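Local coordinates for putative vitamin-B12 independent methionine synthase family protein (Listeria monocytogenes, PDB 1YPX) that probably transfers a methyl group from 5-methyltetrahydropteroyltriglutamate to homocysteine without cobalamin, with zinc as the likely metal, at residues Ala9-Ser14 against Ser60-Glu65; Val132-Ile137 against Cys181-Leu186; Pro283-Thr288 against Ser320-Leu325. One frame throughout, in Å; residues are numbered along the deposited sequence.

Contact 1 (Ala9-Ser14 against Ser60-Glu65); sequences ADHVGS and SITDGE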
loop_
_atom_site.group_PDB
_atom_site.type_symbol
_atom_site.label_atom_id
_atom_site.label_comp_id
_atom_site.label_asym_id
_atom_site.label_seq_id
_atom_site.Cartn_x
_atom_site.Cartn_y
_atom_site.Cartn_z
ATOM N N ALA A 9 -12.647 -3.938 8.363
ATOM C CA ALA A 9 -11.479 -4.020 9.237
ATOM C C ALA A 9 -10.362 -4.486 8.317
ATOM O O ALA A 9 -10.263 -5.669 7.984
ATOM C CB ALA A 9 -11.694 -5.022 10.354
ATOM N N ASP A 10 -9.538 -3.542 7.886
ATOM C CA ASP A 10 -8.450 -3.837 6.970
ATOM C C ASP A 10 -7.188 -3.193 7.544
ATOM O O ASP A 10 -7.242 -2.564 8.601
ATOM C CB ASP A 10 -8.792 -3.242 5.606
ATOM C CG ASP A 10 -8.245 -4.054 4.453
ATOM O OD1 ASP A 10 -7.080 -4.509 4.550
ATOM O OD2 ASP A 10 -8.976 -4.222 3.450
ATOM N N HIS A 11 -6.053 -3.355 6.865
ATOM C CA HIS A 11 -4.808 -2.757 7.336
ATOM C C HIS A 11 -3.858 -2.474 6.184
ATOM O O HIS A 11 -3.890 -3.163 5.166
ATOM C CB HIS A 11 -4.144 -3.654 8.389
ATOM C CG HIS A 11 -3.703 -4.991 7.878
ATOM N ND1 HIS A 11 -2.376 -5.310 7.678
ATOM C CD2 HIS A 11 -4.407 -6.108 7.579
ATOM C CE1 HIS A 11 -2.283 -6.567 7.283
ATOM N NE2 HIS A 11 -3.503 -7.075 7.215
ATOM N N VAL A 12 -3.020 -1.448 6.345
ATOM C CA VAL A 12 -2.078 -1.040 5.303
ATOM C C VAL A 12 -1.245 -2.198 4.760
ATOM O O VAL A 12 -1.119 -2.350 3.542
ATOM C CB VAL A 12 -1.148 0.094 5.814
ATOM C CG1 VAL A 12 -0.048 0.398 4.788
ATOM C CG2 VAL A 12 -1.972 1.345 6.060
ATOM N N GLY A 13 -0.678 -3.006 5.656
ATOM C CA GLY A 13 0.119 -4.131 5.207
ATOM C C GLY A 13 1.403 -4.480 5.943
ATOM O O GLY A 13 1.603 -5.646 6.292
ATOM N N SER A 14 2.289 -3.522 6.187
ATOM C CA SER A 14 3.533 -3.883 6.873
ATOM C C SER A 14 3.298 -4.295 8.319
ATOM O O SER A 14 2.481 -3.704 9.014
ATOM C CB SER A 14 4.533 -2.725 6.853
ATOM O OG SER A 14 4.184 -1.753 7.821
ATOM N N SER A 60 -7.894 -9.698 5.233
ATOM C CA SER A 60 -6.807 -9.496 4.292
ATOM C C SER A 60 -5.521 -9.821 5.045
ATOM O O SER A 60 -5.336 -9.382 6.184
ATOM C CB SER A 60 -6.778 -8.048 3.789
ATOM O OG SER A 60 -6.256 -7.182 4.777
ATOM N N ILE A 61 -4.649 -10.607 4.411
ATOM C CA ILE A 61 -3.382 -11.025 5.010
ATOM C C ILE A 61 -2.185 -10.653 4.112
ATOM O O ILE A 61 -2.241 -10.806 2.887
ATOM C CB ILE A 61 -3.393 -12.588 5.303
ATOM C CG1 ILE A 61 -4.241 -12.921 6.548
ATOM C CG2 ILE A 61 -2.004 -13.084 5.606
ATOM C CD1 ILE A 61 -5.765 -12.738 6.417
ATOM N N THR A 62 -1.114 -10.152 4.728
ATOM C CA THR A 62 0.099 -9.755 3.996
ATOM C C THR A 62 1.311 -10.559 4.453
ATOM O O THR A 62 1.190 -11.475 5.256
ATOM C CB THR A 62 0.442 -8.251 4.211
ATOM O OG1 THR A 62 0.755 -8.020 5.592
ATOM C CG2 THR A 62 -0.728 -7.360 3.801
ATOM N N ASP A 63 2.483 -10.221 3.940
ATOM C CA ASP A 63 3.661 -10.930 4.380
ATOM C C ASP A 63 4.463 -9.971 5.261
ATOM O O ASP A 63 5.648 -10.172 5.524
ATOM C CB ASP A 63 4.469 -11.475 3.177
ATOM C CG ASP A 63 5.243 -10.404 2.421
ATOM O OD1 ASP A 63 5.156 -9.201 2.768
ATOM O OD2 ASP A 63 5.950 -10.784 1.460
ATOM N N GLY A 64 3.770 -8.928 5.717
ATOM C CA GLY A 64 4.352 -7.918 6.586
ATOM C C GLY A 64 5.560 -7.215 6.015
ATOM O O GLY A 64 6.293 -6.538 6.740
ATOM N N GLU A 65 5.757 -7.372 4.708
ATOM C CA GLU A 65 6.887 -6.780 3.994
ATOM C C GLU A 65 8.199 -7.197 4.608
ATOM O O GLU A 65 9.207 -6.504 4.489
ATOM C CB GLU A 65 6.754 -5.258 3.949
ATOM C CG GLU A 65 5.644 -4.817 3.000
ATOM C CD GLU A 65 5.367 -3.331 3.024
ATOM O OE1 GLU A 65 6.331 -2.526 2.928
ATOM O OE2 GLU A 65 4.170 -2.967 3.117
#
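Ser60 meets the 9-14 segment twice, once with its hydroxyl and once with its carbonyl. Its OG lies between the backbone N and the carbonyl carbon (chi1 75°) and donates to Asp10 OD1 at 2.8 Å, coming from above the carboxylate plane. That same OD1 takes the backbone N-H of His11 on its anti lone pair, so a single buried carboxylate oxygen serves both segments; the other oxygen, OD2, is bonded to Phe7 N and Tyr183 OH. Ser60 O receives His11 NE2 at 3.1 Å. The oxygen sits in the plane of the imidazole, at its edge, whereas the nitrogen stands well above the plane of the Ser60 carbonyl. Ile61 turns its side chain away, and its backbone pairs with strand 132-138.

Thr62 reaches His11 tip to tip, with CE1 of the ring 3.8 Å from Thr62 OG1. That hydroxyl donates to Gly13 O at 2.6 Å, in the carbonyl plane and on a lone pair, while accepting from Gly64 N in an ST turn. Thr62 CG2 meanwhile rests 3.6 Å from Gly13 CA. Asp63 stays on its own side, where OD1 accepts from Glu65 N to make an Asx turn. Gly64 CA points a C-H at Gly13 O over 3.6 Å, nearly straight at 162°. Glu65 then extends beyond CG and brings OE2 alongside Ser14, 3.8 Å from its CB, with a weak hydrogen bond to Thr136 OG1.

The loop leading into helix 19-30 is thus joined to strand 60-61, at the edge of the parallel sheet of this TIM-barrel-like domain, and to the two overlapping turns after it. Three hydrogen bonds cross over; Asp10 is held through both oxygens, and the NE2 bond would favour one rotation of the His11 ring.

Contact 2 (Val132-Ile137 against Cys181-Leu186); sequences VAKQTI and CRYLQL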
loop_
_atom_site.group_PDB
_atom_site.type_symbol
_atom_site.label_atom_id
_atom_site.label_comp_id
_atom_site.label_asym_id
_atom_site.label_seq_id
_atom_site.Cartn_x
_atom_site.Cartn_y
_atom_site.Cartn_z
ATOM N N VAL A 132 -8.055 -13.414 1.968
ATOM C CA VAL A 132 -7.507 -12.830 0.748
ATOM C C VAL A 132 -6.077 -12.325 0.943
ATOM O O VAL A 132 -5.778 -11.616 1.900
ATOM C CB VAL A 132 -8.382 -11.661 0.221
ATOM C CG1 VAL A 132 -7.742 -11.064 -1.021
ATOM C CG2 VAL A 132 -9.780 -12.148 -0.103
ATOM N N ALA A 133 -5.194 -12.694 0.026
ATOM C CA ALA A 133 -3.805 -12.266 0.110
ATOM C C ALA A 133 -3.674 -10.844 -0.419
ATOM O O ALA A 133 -4.098 -10.560 -1.534
ATOM C CB ALA A 133 -2.906 -13.210 -0.696
ATOM N N LYS A 134 -3.097 -9.954 0.378
ATOM C CA LYS A 134 -2.914 -8.573 -0.040
ATOM C C LYS A 134 -1.435 -8.339 -0.376
ATOM O O LYS A 134 -0.549 -8.715 0.393
ATOM C CB LYS A 134 -3.370 -7.628 1.077
ATOM C CG LYS A 134 -3.251 -6.143 0.754
ATOM C CD LYS A 134 -3.859 -5.285 1.863
ATOM C CE LYS A 134 -3.690 -3.798 1.586
ATOM N NZ LYS A 134 -4.372 -2.952 2.612
ATOM N N GLN A 135 -1.171 -7.745 -1.532
ATOM C CA GLN A 135 0.199 -7.467 -1.954
ATOM C C GLN A 135 0.382 -5.949 -2.070
ATOM O O GLN A 135 -0.477 -5.265 -2.619
ATOM C CB GLN A 135 0.481 -8.153 -3.307
ATOM C CG GLN A 135 1.798 -7.765 -4.001
ATOM C CD GLN A 135 3.028 -8.173 -3.215
ATOM O OE1 GLN A 135 3.368 -9.348 -3.125
ATOM N NE2 GLN A 135 3.704 -7.196 -2.648
ATOM N N THR A 136 1.482 -5.423 -1.541
ATOM C CA THR A 136 1.743 -3.988 -1.602
ATOM C C THR A 136 3.018 -3.705 -2.398
ATOM O O THR A 136 4.034 -4.374 -2.214
ATOM C CB THR A 136 1.954 -3.367 -0.166
ATOM O OG1 THR A 136 3.199 -3.832 0.389
ATOM C CG2 THR A 136 0.827 -3.772 0.781
ATOM N N ILE A 137 2.960 -2.723 -3.285
ATOM C CA ILE A 137 4.135 -2.330 -4.045
ATOM C C ILE A 137 4.067 -0.818 -4.071
ATOM O O ILE A 137 3.014 -0.242 -3.794
ATOM C CB ILE A 137 4.132 -2.862 -5.522
ATOM C CG1 ILE A 137 2.986 -2.223 -6.313
ATOM C CG2 ILE A 137 3.980 -4.385 -5.540
ATOM C CD1 ILE A 137 2.920 -2.693 -7.747
ATOM N N CYS A 181 -3.296 -12.796 -7.585
ATOM C CA CYS A 181 -3.538 -11.680 -6.695
ATOM C C CYS A 181 -4.833 -10.962 -7.047
ATOM O O CYS A 181 -5.048 -10.584 -8.199
ATOM C CB CYS A 181 -2.363 -10.706 -6.760
ATOM S SG CYS A 181 -2.384 -9.368 -5.530
ATOM N N ARG A 182 -5.697 -10.769 -6.051
ATOM C CA ARG A 182 -6.979 -10.091 -6.262
ATOM C C ARG A 182 -7.121 -8.886 -5.372
ATOM O O ARG A 182 -8.206 -8.324 -5.259
ATOM C CB ARG A 182 -8.147 -11.048 -6.011
ATOM C CG ARG A 182 -8.883 -11.421 -7.283
ATOM C CD ARG A 182 -7.880 -11.871 -8.316
ATOM N NE ARG A 182 -8.360 -12.969 -9.129
ATOM C CZ ARG A 182 -7.612 -13.583 -10.034
ATOM N NH1 ARG A 182 -6.360 -13.187 -10.221
ATOM N NH2 ARG A 182 -8.116 -14.587 -10.744
ATOM N N TYR A 183 -6.013 -8.501 -4.745
ATOM C CA TYR A 183 -5.979 -7.349 -3.851
ATOM C C TYR A 183 -4.545 -6.782 -3.830
ATOM O O TYR A 183 -3.666 -7.289 -3.113
ATOM C CB TYR A 183 -6.438 -7.787 -2.450
ATOM C CG TYR A 183 -6.724 -6.676 -1.460
ATOM C CD1 TYR A 183 -7.179 -6.965 -0.177
ATOM C CD2 TYR A 183 -6.458 -5.351 -1.767
ATOM C CE1 TYR A 183 -7.345 -5.959 0.780
ATOM C CE2 TYR A 183 -6.618 -4.340 -0.823
ATOM C CZ TYR A 183 -7.055 -4.649 0.452
ATOM O OH TYR A 183 -7.160 -3.661 1.407
ATOM N N LEU A 184 -4.336 -5.740 -4.639
ATOM C CA LEU A 184 -3.050 -5.055 -4.770
ATOM C C LEU A 184 -3.135 -3.612 -4.260
ATOM O O LEU A 184 -4.086 -2.891 -4.557
ATOM C CB LEU A 184 -2.598 -5.023 -6.240
ATOM C CG LEU A 184 -1.109 -4.679 -6.459
ATOM C CD1 LEU A 184 -0.264 -5.869 -6.003
ATOM C CD2 LEU A 184 -0.824 -4.369 -7.931
ATOM N N GLN A 185 -2.121 -3.191 -3.517
ATOM C CA GLN A 185 -2.090 -1.855 -2.958
ATOM C C GLN A 185 -0.848 -1.048 -3.351
ATOM O O GLN A 185 0.293 -1.524 -3.250
ATOM C CB GLN A 185 -2.201 -1.940 -1.438
ATOM C CG GLN A 185 -1.881 -0.638 -0.733
ATOM C CD GLN A 185 -2.551 -0.539 0.614
ATOM O OE1 GLN A 185 -3.773 -0.652 0.713
ATOM N NE2 GLN A 185 -1.759 -0.327 1.660
ATOM N N LEU A 186 -1.086 0.181 -3.798
ATOM C CA LEU A 186 -0.022 1.094 -4.207
ATOM C C LEU A 186 0.310 2.038 -3.054
ATOM O O LEU A 186 -0.534 2.821 -2.620
ATOM C CB LEU A 186 -0.475 1.899 -5.428
ATOM C CG LEU A 186 -0.193 1.368 -6.855
ATOM C CD1 LEU A 186 -0.081 -0.155 -6.882
ATOM C CD2 LEU A 186 -1.296 1.835 -7.793
#
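Lys134 NZ is gripped by three groups: it donates to Tyr183 OH at 3.1 Å and to Gln185 OE1 at 3.0 Å, both on the neighbouring strand, and outside the two strands to His11 O. The amide oxygen of Gln185 is met from above its carbonyl plane and also binds Thr235 OG1, while Tyr183 OH has Asp10 OD2 as a further partner. The lysine gets there fully stretched, its CG anti to the backbone N (chi1 -179°), and on the way its CD passes over one face of the Tyr183 ring, 3.9 Å from the centroid and displaced toward the rim. At the edge of that ring sits Val132 CG1, crossing the tyrosine at about a right angle.

Beneath these side chains the backbones pair in parallel. Tyr183 O accepts from Gln135 N, Gln135 O from Gln185 N at 2.8 Å, and Gln185 O from Ile137 N at 2.9 Å. The opposite face of the sheet is mostly apolar: Gln135 CG lies beside Leu184 CD1 at 3.4 Å, and Ile137 CG1 beside Leu186 CD1 at 3.7 Å, both pairs pointing the same way. Phe176 and Tyr169 of helix 158-178 cover this face.

Gln185 also touches the group of His237, Cys239 and Cys334, whose donor atoms face a vacant point and may form the zinc site expected of the family; no metal is modelled. Polar side chains gathered inside and aliphatic ones packed under a helix outside are what neighbouring strands of a TIM barrel display, here joined by a beta-alpha-beta crossover.

Contact 3 (Pro283-Thr288 against Ser320-Leu325); sequences PLKYVT and SEIVPL. With PO4 (phosphate ion), chain B.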
loop_
_atom_site.group_PDB
_atom_site.type_symbol
_atom_site.label_atom_id
_atom_site.label_comp_id
_atom_site.label_asym_id
_atom_site.label_seq_id
_atom_site.Cartn_x
_atom_site.Cartn_y
_atom_site.Cartn_z
ATOM N N PRO A 283 -14.127 18.568 4.270
ATOM C CA PRO A 283 -15.115 18.342 3.206
ATOM C C PRO A 283 -14.467 18.029 1.856
ATOM O O PRO A 283 -15.136 17.970 0.817
ATOM C CB PRO A 283 -15.907 19.651 3.182
ATOM C CG PRO A 283 -14.900 20.669 3.610
ATOM C CD PRO A 283 -14.187 19.962 4.750
ATOM N N LEU A 284 -13.156 17.824 1.889
ATOM C CA LEU A 284 -12.409 17.519 0.681
ATOM C C LEU A 284 -12.904 16.232 0.026
ATOM O O LEU A 284 -12.431 15.851 -1.045
ATOM C CB LEU A 284 -10.911 17.408 0.991
ATOM C CG LEU A 284 -10.226 18.687 1.477
ATOM C CD1 LEU A 284 -10.558 19.876 0.547
ATOM C CD2 LEU A 284 -10.692 18.971 2.880
ATOM N N LYS A 285 -13.865 15.571 0.658
ATOM C CA LYS A 285 -14.390 14.332 0.117
ATOM C C LYS A 285 -15.156 14.560 -1.186
ATOM O O LYS A 285 -16.389 14.572 -1.212
ATOM C CB LYS A 285 -15.286 13.646 1.148
ATOM C CG LYS A 285 -14.770 13.759 2.582
ATOM C CD LYS A 285 -13.350 13.255 2.736
ATOM C CE LYS A 285 -13.264 11.763 2.521
ATOM N NZ LYS A 285 -11.842 11.332 2.432
ATOM N N TYR A 286 -14.402 14.748 -2.265
ATOM C CA TYR A 286 -14.962 14.953 -3.594
ATOM C C TYR A 286 -15.300 13.592 -4.193
ATOM O O TYR A 286 -15.430 13.433 -5.409
ATOM C CB TYR A 286 -13.950 15.678 -4.484
ATOM C CG TYR A 286 -14.073 17.185 -4.454
ATOM C CD1 TYR A 286 -13.860 17.904 -3.270
ATOM C CD2 TYR A 286 -14.422 17.898 -5.611
ATOM C CE1 TYR A 286 -13.992 19.299 -3.240
ATOM C CE2 TYR A 286 -14.556 19.294 -5.594
ATOM C CZ TYR A 286 -14.339 19.987 -4.409
ATOM O OH TYR A 286 -14.453 21.359 -4.391
ATOM N N VAL A 287 -15.426 12.602 -3.325
ATOM C CA VAL A 287 -15.749 11.262 -3.770
ATOM C C VAL A 287 -17.240 11.155 -4.079
ATOM O O VAL A 287 -18.077 11.117 -3.180
ATOM C CB VAL A 287 -15.325 10.217 -2.704
ATOM C CG1 VAL A 287 -15.675 10.722 -1.315
ATOM C CG2 VAL A 287 -15.993 8.882 -2.980
ATOM N N THR A 288 -17.558 11.130 -5.369
ATOM C CA THR A 288 -18.938 11.029 -5.811
ATOM C C THR A 288 -19.246 9.614 -6.269
ATOM O O THR A 288 -20.408 9.221 -6.375
ATOM C CB THR A 288 -19.225 12.008 -6.961
ATOM O OG1 THR A 288 -18.159 11.954 -7.916
ATOM C CG2 THR A 288 -19.363 13.420 -6.423
ATOM N N SER A 320 -19.255 9.742 7.914
ATOM C CA SER A 320 -20.489 9.159 7.376
ATOM C C SER A 320 -21.471 10.231 6.941
ATOM O O SER A 320 -22.419 9.965 6.196
ATOM C CB SER A 320 -21.171 8.291 8.425
ATOM O OG SER A 320 -21.828 9.107 9.374
ATOM N N GLU A 321 -21.245 11.444 7.424
ATOM C CA GLU A 321 -22.100 12.569 7.090
ATOM C C GLU A 321 -21.763 12.995 5.669
ATOM O O GLU A 321 -22.648 13.133 4.828
ATOM C CB GLU A 321 -21.841 13.726 8.057
ATOM C CG GLU A 321 -23.083 14.495 8.483
ATOM C CD GLU A 321 -23.708 13.940 9.754
ATOM O OE1 GLU A 321 -23.008 13.918 10.791
ATOM O OE2 GLU A 321 -24.894 13.527 9.720
ATOM N N ILE A 322 -20.469 13.180 5.410
ATOM C CA ILE A 322 -19.973 13.608 4.102
ATOM C C ILE A 322 -20.062 12.520 3.027
ATOM O O ILE A 322 -20.407 12.806 1.881
ATOM C CB ILE A 322 -18.510 14.094 4.222
ATOM C CG1 ILE A 322 -18.428 15.214 5.266
ATOM C CG2 ILE A 322 -18.009 14.613 2.887
ATOM C CD1 ILE A 322 -17.012 15.557 5.689
ATOM N N VAL A 323 -19.760 11.277 3.398
ATOM C CA VAL A 323 -19.801 10.145 2.470
ATOM C C VAL A 323 -20.424 8.946 3.177
ATOM O O VAL A 323 -19.962 8.538 4.239
ATOM C CB VAL A 323 -18.390 9.766 2.015
ATOM C CG1 VAL A 323 -17.788 10.893 1.189
ATOM C CG2 VAL A 323 -17.519 9.500 3.229
ATOM N N PRO A 324 -21.460 8.344 2.577
ATOM C CA PRO A 324 -22.146 7.190 3.171
ATOM C C PRO A 324 -21.288 6.153 3.905
ATOM O O PRO A 324 -20.256 5.706 3.409
ATOM C CB PRO A 324 -22.946 6.601 1.994
ATOM C CG PRO A 324 -22.310 7.167 0.764
ATOM C CD PRO A 324 -21.892 8.559 1.185
ATOM N N LEU A 325 -21.741 5.780 5.101
ATOM C CA LEU A 325 -21.039 4.810 5.936
ATOM C C LEU A 325 -20.891 3.493 5.177
ATOM O O LEU A 325 -19.979 2.698 5.442
ATOM C CB LEU A 325 -21.825 4.579 7.240
ATOM C CG LEU A 325 -21.242 3.691 8.351
ATOM C CD1 LEU A 325 -20.125 4.425 9.101
ATOM C CD2 LEU A 325 -22.349 3.321 9.316
HETATM P P PO4 B . -10.003 14.239 4.346
HETATM O O1 PO4 B . -10.915 13.907 5.389
HETATM O O2 PO4 B . -8.836 14.951 4.840
HETATM O O3 PO4 B . -9.581 12.885 3.606
HETATM O O4 PO4 B . -10.576 14.982 3.163
#
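Ile322 sets its CG2 methyl anti to the backbone N, and that methyl reaches Lys285, whose own CG is anti to the carbonyl carbon. CG2 touches Lys285 at two places, CB and CG, and its distance to Lys285 CG is 3.4 Å. The two side chains cross at about a right angle. Beyond CG the lysine bends at chi2 (-55°) and chi3 (-67°), and its end leaves the helix: NZ donates to O3 of a phosphate ion at 3.0 Å. Tyr273 OH binds the same ion, which probably came from the crystallisation liquor, and the lysine also makes a cation-pi contact with Phe261.

Val323, the first residue beyond helix 310-322, packs against the same lysine. Its CG1 lies 3.7 Å from Lys285 CB and also meets CG1 of Val287, again with the side chains crossing at about a right angle. Ile322 CD1 also comes to 4.2 Å from Pro283 CA.

No hydrogen bond spans the two segments, so the loop before strand 293-299 rests on the C-terminal end of helix 310-322 through van der Waals contact. Lys285 is divided in use: its first methylenes pack as apolar surface, while its ammonium group, turned away from the helix, meets an anion that would be drawn by its charge.

In the fold
Contacts 1 and 2 are both buried and reach the same parallel sheet, where strands 60-61 and 132-138 are neighbours; their centres lie 9 Å apart, and a probable backbone hydrogen bond from Lys134 N to Ile61 O ties one to the other. Contact 3 sits at the surface, with its centre about 25 Å from the centres of both others, and touches neither. The chemistry follows the depth. Contact 1 joins a loop to the end of a strand and the turns after it, mainly by side-chain hydrogen bonds; contact 2 combines strand pairing with a polar inner face and an apolar outer one; and contact 3 is aliphatic packing between a loop and the end of a helix.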